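Local coordinates for N-acylhomoserine lactone dependent regulatory protein (Burkholderia cenocepacia, PDB 5L10) that probably regulates transcription as a LuxR-family DNA-binding factor responsive to N-acylhomoserine lactones, represented here by its autoinducer-binding domain alone, at residues 38-46 and 56-64; 89-97 and 109-120. All blocks are in the same frame, centred on the assembly; numbering follows the deposited sequence.

Overall arrangement
Interactions 1 and 2 form the two flanks of one antiparallel sheet, ordered 56-60, 40-46, 129-136, 116-123, 92-95, so that strand 129-136 separates them and each includes one outermost strand. Their centres are about 12 Å apart, yet they touch directly: the methyl CE of selenomethionine Met-114, from interaction 2, packs 3.4 Å from Pro-63 CD and 4.0 Å from His-62 CB of interaction 1. Bound glycerol lies about 4 Å from the side chain of Ile-58 and about 5 Å from that of Ser-119 (nearest atoms); it probably comes from the crystallisation liquor, but its position is consistent with a ligand pocket along the sheet of this autoinducer-binding domain.

Interaction 1. Residues 38-46 and 56-64; sequences FRYCVYGLR and MQIVGNHPR
Asn-61 and Cys-41 close one end of an antiparallel ladder. Asn-61 OD1 accepts from Cys-41 N at 2.6 Å, with the donor in the carbonyl plane on a lone pair, while Asn-61 N returns a bond to Cys-41 O at 3.2 Å. The amide thus takes the place a backbone carbonyl would fill in a regular pair, and its chi1 of 54°, which sets CG between backbone N and carbonyl carbon, folds it back to do so. The carbonyl O of Asn-61 instead meets the edge of the Tyr-40 ring, 3.3 Å from Tyr-40 CD1; Pro-63 CD lies over one face of that ring, 3.5 Å from Tyr-40 CE1. Farther along, Tyr-43 N donates to Val-59 O at 2.7 Å, almost straight (179°), and Val-59 N returns a bond to Tyr-43 O; Leu-45 and Gln-57 also bond in both directions. Val-42 CG1 meets Ile-58 CG2 at 3.7 Å, and Val-42 CG2 meets His-62 CB at 3.6 Å. Second-shell bonds hold two rings, His-62 NE2 to Glu-67 and Tyr-43 OH to His-161. The strand axes approach to 4.6 Å with their directions 162° apart, and a nine-residue connection without helix or strand makes the pair a beta hairpin at the sheet margin of the autoinducer-binding domain.

Interaction 2. Residues 89-97 and 109-120; sequences PRPVVWNAF and AACFGMRYGWSH
Ser-119 OG has two hydrogen-bond partners: Trp-94 NE1, which donates to it at 3.0 Å, and Thr-133 OG1 on strand 129-136. The indole bond is almost straight (176°) and the oxygen lies in the ring plane, which helps fix the rotation of Trp-94. A chi1 of 48° turns that indole back across strand 116-120, where Gly-117 CA makes a CH-pi contact 3.5 Å from the centroid of the six-membered ring. The absence of a side chain at Gly-117 lets the ring lie this close. Backbone bonds link Val-92 with Ser-119 and Trp-94 with Gly-117 in both directions, and Ala-96 N extends the series to Arg-115 O at 2.7 Å. On the opposite face, Pro-91 packs alongside the Trp-118 indole, pointing the same way, with Pro-91 CB 3.5 Å from Trp-118 CZ2. Asn-95 ND2 sits at the edge of the Tyr-116 ring, 3.3 Å from Tyr-116 CE1, with amide and ring 80° apart; Asn-95 OD1 accepts from Phe-97 N in an Asx turn. Arg-115 binds Ala-110 O through NE and NH2, while Phe-97 CZ lies over its guanidinium. Helix 80-87 packs against Val-92, Trp-94 and Ser-119, strand 129-136 pairs with strand 116-123, and His-158 of the second subunit meets His-120.

Interaction 1. Residues 38-46 and 56-64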
# COMPACT_ATOMS: atom_id res chain seq x y z
N PHE A 38 -8.09 -12.33 -12.28
CA PHE A 38 -7.20 -11.60 -13.18
C PHE A 38 -6.24 -12.59 -13.82
O PHE A 38 -5.36 -13.14 -13.15
CB PHE A 38 -6.44 -10.51 -12.43
CG PHE A 38 -7.32 -9.47 -11.80
CD1 PHE A 38 -7.87 -8.46 -12.57
CD2 PHE A 38 -7.60 -9.51 -10.45
CE1 PHE A 38 -8.68 -7.50 -12.00
CE2 PHE A 38 -8.41 -8.56 -9.87
CZ PHE A 38 -8.95 -7.55 -10.64
N ARG A 39 -6.39 -12.80 -15.13
CA ARG A 39 -5.52 -13.74 -15.83
C ARG A 39 -4.08 -13.27 -15.82
O ARG A 39 -3.15 -14.08 -15.73
CB ARG A 39 -6.01 -13.95 -17.26
CG ARG A 39 -4.96 -14.55 -18.16
CD ARG A 39 -5.56 -15.22 -19.35
NE ARG A 39 -4.52 -15.78 -20.21
CZ ARG A 39 -4.74 -16.72 -21.12
NH1 ARG A 39 -5.96 -17.20 -21.30
NH2 ARG A 39 -3.74 -17.17 -21.86
N TYR A 40 -3.86 -11.96 -15.91
CA TYR A 40 -2.53 -11.39 -16.07
C TYR A 40 -2.18 -10.50 -14.89
O TYR A 40 -3.01 -9.72 -14.41
CB TYR A 40 -2.44 -10.60 -17.36
CG TYR A 40 -2.61 -11.44 -18.61
CD1 TYR A 40 -1.63 -12.33 -19.01
CD2 TYR A 40 -3.75 -11.32 -19.40
CE1 TYR A 40 -1.77 -13.08 -20.15
CE2 TYR A 40 -3.90 -12.06 -20.55
CZ TYR A 40 -2.91 -12.95 -20.92
OH TYR A 40 -3.05 -13.70 -22.06
N CYS A 41 -0.93 -10.61 -14.44
CA CYS A 41 -0.42 -9.85 -13.31
C CYS A 41 0.96 -9.33 -13.67
O CYS A 41 1.88 -10.12 -13.89
CB CYS A 41 -0.36 -10.71 -12.05
SG CYS A 41 0.50 -9.94 -10.67
N VAL A 42 1.10 -8.01 -13.74
CA VAL A 42 2.32 -7.37 -14.21
C VAL A 42 2.77 -6.35 -13.18
O VAL A 42 1.94 -5.63 -12.61
CB VAL A 42 2.11 -6.68 -15.58
CG1 VAL A 42 3.42 -6.18 -16.15
CG2 VAL A 42 1.42 -7.62 -16.55
N TYR A 43 4.08 -6.28 -12.94
CA TYR A 43 4.65 -5.27 -12.06
C TYR A 43 5.75 -4.52 -12.78
O TYR A 43 6.62 -5.14 -13.41
CB TYR A 43 5.19 -5.87 -10.76
CG TYR A 43 5.36 -4.82 -9.69
CD1 TYR A 43 4.27 -4.39 -8.95
CD2 TYR A 43 6.60 -4.24 -9.43
CE1 TYR A 43 4.40 -3.42 -7.97
CE2 TYR A 43 6.74 -3.27 -8.46
CZ TYR A 43 5.64 -2.86 -7.73
OH TYR A 43 5.77 -1.90 -6.76
N GLY A 44 5.73 -3.20 -12.68
CA GLY A 44 6.75 -2.38 -13.31
C GLY A 44 7.43 -1.43 -12.34
O GLY A 44 6.77 -0.70 -11.61
N LEU A 45 8.76 -1.44 -12.34
CA LEU A 45 9.55 -0.55 -11.49
C LEU A 45 10.20 0.50 -12.39
O LEU A 45 11.06 0.18 -13.21
CB LEU A 45 10.60 -1.33 -10.71
CG LEU A 45 11.54 -0.50 -9.82
CD1 LEU A 45 10.76 0.28 -8.77
CD2 LEU A 45 12.58 -1.39 -9.17
N ARG A 46 9.76 1.75 -12.25
CA ARG A 46 10.32 2.87 -13.00
C ARG A 46 11.17 3.70 -12.06
O ARG A 46 10.67 4.22 -11.06
CB ARG A 46 9.22 3.72 -13.65
CG ARG A 46 9.74 4.61 -14.76
CD ARG A 46 8.66 5.53 -15.30
NE ARG A 46 8.28 6.55 -14.33
CZ ARG A 46 7.66 7.69 -14.64
NH1 ARG A 46 7.36 8.56 -13.69
NH2 ARG A 46 7.37 7.96 -15.90
N MSE A 56 12.11 1.27 -17.44
CA MSE A 56 11.01 0.49 -16.90
C MSE A 56 11.38 -0.98 -16.82
O MSE A 56 11.53 -1.65 -17.84
CB MSE A 56 9.76 0.67 -17.76
CG MSE A 56 8.55 -0.12 -17.31
SE MSE A 56 7.57 0.73 -15.86
CE MSE A 56 6.96 2.33 -16.78
N GLN A 57 11.55 -1.48 -15.59
CA GLN A 57 11.75 -2.90 -15.36
C GLN A 57 10.39 -3.57 -15.19
O GLN A 57 9.58 -3.13 -14.37
CB GLN A 57 12.62 -3.12 -14.12
CG GLN A 57 12.68 -4.57 -13.69
CD GLN A 57 13.78 -4.84 -12.68
OE1 GLN A 57 14.48 -5.84 -12.77
NE2 GLN A 57 13.93 -3.95 -11.71
N ILE A 58 10.15 -4.62 -15.96
CA ILE A 58 8.83 -5.25 -16.03
C ILE A 58 8.96 -6.73 -15.72
O ILE A 58 9.73 -7.44 -16.37
CB ILE A 58 8.18 -5.06 -17.41
CG1 ILE A 58 7.99 -3.57 -17.72
CG2 ILE A 58 6.85 -5.80 -17.47
CD1 ILE A 58 7.50 -3.28 -19.12
N VAL A 59 8.21 -7.19 -14.72
CA VAL A 59 8.02 -8.61 -14.47
C VAL A 59 6.53 -8.90 -14.51
O VAL A 59 5.70 -8.05 -14.15
CB VAL A 59 8.63 -9.06 -13.12
CG1 VAL A 59 10.12 -8.78 -13.10
CG2 VAL A 59 7.95 -8.36 -11.96
N GLY A 60 6.18 -10.09 -14.97
CA GLY A 60 4.78 -10.48 -15.02
C GLY A 60 4.57 -11.71 -15.87
O GLY A 60 5.48 -12.21 -16.53
N ASN A 61 3.33 -12.21 -15.82
CA ASN A 61 2.90 -13.32 -16.66
C ASN A 61 2.12 -12.84 -17.89
O ASN A 61 1.33 -13.60 -18.45
CB ASN A 61 2.06 -14.31 -15.86
CG ASN A 61 0.90 -13.67 -15.13
OD1 ASN A 61 0.46 -12.57 -15.49
ND2 ASN A 61 0.39 -14.34 -14.11
N HIS A 62 2.33 -11.59 -18.30
CA HIS A 62 1.72 -11.03 -19.49
C HIS A 62 2.24 -11.74 -20.74
O HIS A 62 3.25 -12.45 -20.69
CB HIS A 62 2.03 -9.54 -19.57
CG HIS A 62 3.49 -9.23 -19.48
ND1 HIS A 62 4.18 -9.21 -18.28
CD2 HIS A 62 4.41 -8.96 -20.44
CE1 HIS A 62 5.45 -8.93 -18.51
NE2 HIS A 62 5.62 -8.77 -19.81
N PRO A 63 1.56 -11.57 -21.88
CA PRO A 63 2.09 -12.12 -23.13
C PRO A 63 3.44 -11.50 -23.47
O PRO A 63 3.64 -10.29 -23.38
CB PRO A 63 1.03 -11.73 -24.17
CG PRO A 63 -0.20 -11.55 -23.38
CD PRO A 63 0.24 -10.97 -22.08
N ARG A 64 4.38 -12.36 -23.87
CA ARG A 64 5.71 -11.89 -24.21
C ARG A 64 5.68 -10.93 -25.39
O ARG A 64 6.42 -9.94 -25.42
CB ARG A 64 6.63 -13.08 -24.51
CG ARG A 64 8.10 -12.80 -24.28
CD ARG A 64 8.88 -14.10 -24.17
NE ARG A 64 8.13 -15.14 -23.47
CZ ARG A 64 8.06 -15.26 -22.15
NH1 ARG A 64 8.70 -14.41 -21.37
NH2 ARG A 64 7.35 -16.24 -21.61

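Interaction 2. Residues 89-97 and 109-120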
# COMPACT_ATOMS: atom_id res chain seq x y z
N PRO A 89 -3.03 9.00 -5.92
CA PRO A 89 -2.79 7.84 -5.06
C PRO A 89 -3.78 6.69 -5.22
O PRO A 89 -3.49 5.59 -4.73
CB PRO A 89 -2.88 8.42 -3.64
CG PRO A 89 -3.18 9.90 -3.79
CD PRO A 89 -3.69 10.09 -5.18
N ARG A 90 -4.93 6.90 -5.87
CA ARG A 90 -5.96 5.87 -5.92
C ARG A 90 -5.74 4.91 -7.08
O ARG A 90 -5.00 5.22 -8.02
CB ARG A 90 -7.33 6.54 -6.03
CG ARG A 90 -7.62 7.46 -4.85
CD ARG A 90 -9.00 8.08 -4.91
NE ARG A 90 -10.04 7.08 -5.14
CZ ARG A 90 -11.34 7.34 -5.08
NH1 ARG A 90 -11.76 8.56 -4.79
NH2 ARG A 90 -12.22 6.37 -5.31
N PRO A 91 -6.33 3.72 -7.04
CA PRO A 91 -6.18 2.78 -8.15
C PRO A 91 -6.90 3.26 -9.40
O PRO A 91 -7.89 3.99 -9.33
CB PRO A 91 -6.81 1.49 -7.61
CG PRO A 91 -6.82 1.65 -6.13
CD PRO A 91 -7.02 3.11 -5.89
N VAL A 92 -6.40 2.81 -10.55
CA VAL A 92 -6.93 3.18 -11.85
C VAL A 92 -7.52 1.94 -12.51
O VAL A 92 -6.81 0.96 -12.75
CB VAL A 92 -5.84 3.81 -12.74
CG1 VAL A 92 -6.36 4.00 -14.16
CG2 VAL A 92 -5.38 5.12 -12.16
N VAL A 93 -8.81 1.99 -12.81
CA VAL A 93 -9.50 0.95 -13.58
C VAL A 93 -9.60 1.43 -15.02
O VAL A 93 -10.05 2.55 -15.28
CB VAL A 93 -10.89 0.66 -13.00
CG1 VAL A 93 -11.57 -0.45 -13.79
CG2 VAL A 93 -10.79 0.29 -11.53
N TRP A 94 -9.18 0.59 -15.96
CA TRP A 94 -9.15 0.99 -17.36
C TRP A 94 -9.64 -0.13 -18.26
O TRP A 94 -9.64 -1.30 -17.88
CB TRP A 94 -7.74 1.45 -17.77
CG TRP A 94 -6.64 0.51 -17.38
CD1 TRP A 94 -5.85 0.59 -16.27
CD2 TRP A 94 -6.20 -0.65 -18.10
NE1 TRP A 94 -4.94 -0.44 -16.26
CE2 TRP A 94 -5.14 -1.22 -17.37
CE3 TRP A 94 -6.61 -1.26 -19.29
CZ2 TRP A 94 -4.47 -2.37 -17.79
CZ3 TRP A 94 -5.95 -2.40 -19.71
CH2 TRP A 94 -4.89 -2.95 -18.96
N ASN A 95 -10.07 0.27 -19.46
CA ASN A 95 -10.60 -0.62 -20.49
C ASN A 95 -9.96 -0.24 -21.81
O ASN A 95 -10.17 0.87 -22.30
CB ASN A 95 -12.13 -0.51 -20.57
CG ASN A 95 -12.75 -1.47 -21.59
OD1 ASN A 95 -12.21 -1.69 -22.68
ND2 ASN A 95 -13.89 -2.03 -21.23
N ALA A 96 -9.20 -1.17 -22.41
CA ALA A 96 -8.45 -0.85 -23.62
C ALA A 96 -9.36 -0.41 -24.76
O ALA A 96 -8.94 0.37 -25.62
CB ALA A 96 -7.61 -2.06 -24.04
N PHE A 97 -10.60 -0.89 -24.80
CA PHE A 97 -11.52 -0.48 -25.86
C PHE A 97 -12.16 0.87 -25.61
O PHE A 97 -12.75 1.44 -26.53
CB PHE A 97 -12.63 -1.53 -26.05
CG PHE A 97 -12.13 -2.88 -26.48
CD1 PHE A 97 -11.67 -3.08 -27.78
CD2 PHE A 97 -12.13 -3.95 -25.61
CE1 PHE A 97 -11.21 -4.32 -28.18
CE2 PHE A 97 -11.68 -5.19 -26.00
CZ PHE A 97 -11.22 -5.38 -27.29
N ALA A 109 -2.48 -3.23 -26.75
CA ALA A 109 -2.96 -3.84 -25.51
C ALA A 109 -4.19 -4.72 -25.77
O ALA A 109 -4.23 -5.89 -25.37
CB ALA A 109 -3.28 -2.76 -24.48
N ALA A 110 -5.19 -4.17 -26.46
CA ALA A 110 -6.40 -4.93 -26.76
C ALA A 110 -6.09 -6.16 -27.62
O ALA A 110 -6.76 -7.19 -27.48
CB ALA A 110 -7.42 -4.04 -27.46
N CYS A 111 -5.09 -6.07 -28.49
CA CYS A 111 -4.78 -7.19 -29.38
C CYS A 111 -4.16 -8.37 -28.64
O CYS A 111 -4.12 -9.47 -29.20
CB CYS A 111 -3.83 -6.74 -30.49
SG CYS A 111 -4.59 -5.70 -31.77
N PHE A 112 -3.69 -8.19 -27.41
CA PHE A 112 -2.97 -9.25 -26.71
C PHE A 112 -3.57 -9.53 -25.34
O PHE A 112 -2.89 -10.05 -24.45
CB PHE A 112 -1.49 -8.91 -26.59
CG PHE A 112 -0.77 -8.88 -27.90
CD1 PHE A 112 -0.31 -10.05 -28.47
CD2 PHE A 112 -0.59 -7.69 -28.58
CE1 PHE A 112 0.34 -10.04 -29.69
CE2 PHE A 112 0.06 -7.67 -29.80
CZ PHE A 112 0.53 -8.84 -30.35
N GLY A 113 -4.85 -9.22 -25.15
CA GLY A 113 -5.55 -9.55 -23.93
C GLY A 113 -5.41 -8.54 -22.81
O GLY A 113 -6.11 -8.67 -21.80
N MSE A 114 -4.53 -7.56 -22.94
CA MSE A 114 -4.42 -6.49 -21.95
C MSE A 114 -5.61 -5.55 -22.07
O MSE A 114 -5.46 -4.40 -22.49
CB MSE A 114 -3.12 -5.71 -22.14
CG MSE A 114 -1.84 -6.52 -22.02
SE MSE A 114 -1.39 -7.06 -20.19
CE MSE A 114 -1.86 -8.89 -20.39
N ARG A 115 -6.80 -6.02 -21.68
CA ARG A 115 -8.04 -5.33 -22.02
C ARG A 115 -8.70 -4.62 -20.85
O ARG A 115 -9.04 -3.44 -20.95
CB ARG A 115 -9.02 -6.32 -22.66
CG ARG A 115 -8.50 -6.87 -23.98
CD ARG A 115 -9.45 -7.87 -24.62
NE ARG A 115 -8.96 -8.27 -25.93
CZ ARG A 115 -9.61 -9.05 -26.79
NH1 ARG A 115 -10.81 -9.53 -26.48
NH2 ARG A 115 -9.07 -9.34 -27.96
N TYR A 116 -8.91 -5.31 -19.72
CA TYR A 116 -9.64 -4.74 -18.59
C TYR A 116 -8.75 -4.83 -17.36
O TYR A 116 -8.56 -5.91 -16.79
CB TYR A 116 -10.96 -5.48 -18.39
CG TYR A 116 -11.63 -5.81 -19.70
CD1 TYR A 116 -12.17 -4.82 -20.50
CD2 TYR A 116 -11.72 -7.13 -20.13
CE1 TYR A 116 -12.78 -5.12 -21.71
CE2 TYR A 116 -12.32 -7.44 -21.34
CZ TYR A 116 -12.85 -6.44 -22.12
OH TYR A 116 -13.45 -6.75 -23.31
N GLY A 117 -8.22 -3.68 -16.94
CA GLY A 117 -7.12 -3.65 -16.01
C GLY A 117 -7.42 -2.87 -14.74
O GLY A 117 -8.27 -1.98 -14.72
N TRP A 118 -6.70 -3.24 -13.68
CA TRP A 118 -6.70 -2.54 -12.40
C TRP A 118 -5.24 -2.23 -12.09
O TRP A 118 -4.43 -3.15 -11.96
CB TRP A 118 -7.34 -3.41 -11.32
CG TRP A 118 -7.46 -2.79 -9.96
CD1 TRP A 118 -8.57 -2.21 -9.42
CD2 TRP A 118 -6.44 -2.73 -8.95
NE1 TRP A 118 -8.30 -1.77 -8.15
CE2 TRP A 118 -7.01 -2.08 -7.83
CE3 TRP A 118 -5.11 -3.15 -8.88
CZ2 TRP A 118 -6.28 -1.84 -6.66
CZ3 TRP A 118 -4.39 -2.92 -7.72
CH2 TRP A 118 -4.98 -2.26 -6.62
N SER A 119 -4.90 -0.95 -12.02
CA SER A 119 -3.51 -0.55 -11.82
C SER A 119 -3.38 0.38 -10.63
O SER A 119 -4.19 1.30 -10.45
CB SER A 119 -2.95 0.14 -13.07
OG SER A 119 -2.81 -0.78 -14.14
N HIS A 120 -2.35 0.15 -9.81
CA HIS A 120 -2.06 1.02 -8.68
C HIS A 120 -0.56 1.27 -8.56
O HIS A 120 0.24 0.34 -8.65
CB HIS A 120 -2.58 0.44 -7.36
CG HIS A 120 -2.26 1.29 -6.18
ND1 HIS A 120 -3.08 2.33 -5.77
CD2 HIS A 120 -1.21 1.29 -5.33
CE1 HIS A 120 -2.54 2.92 -4.72
NE2 HIS A 120 -1.41 2.30 -4.43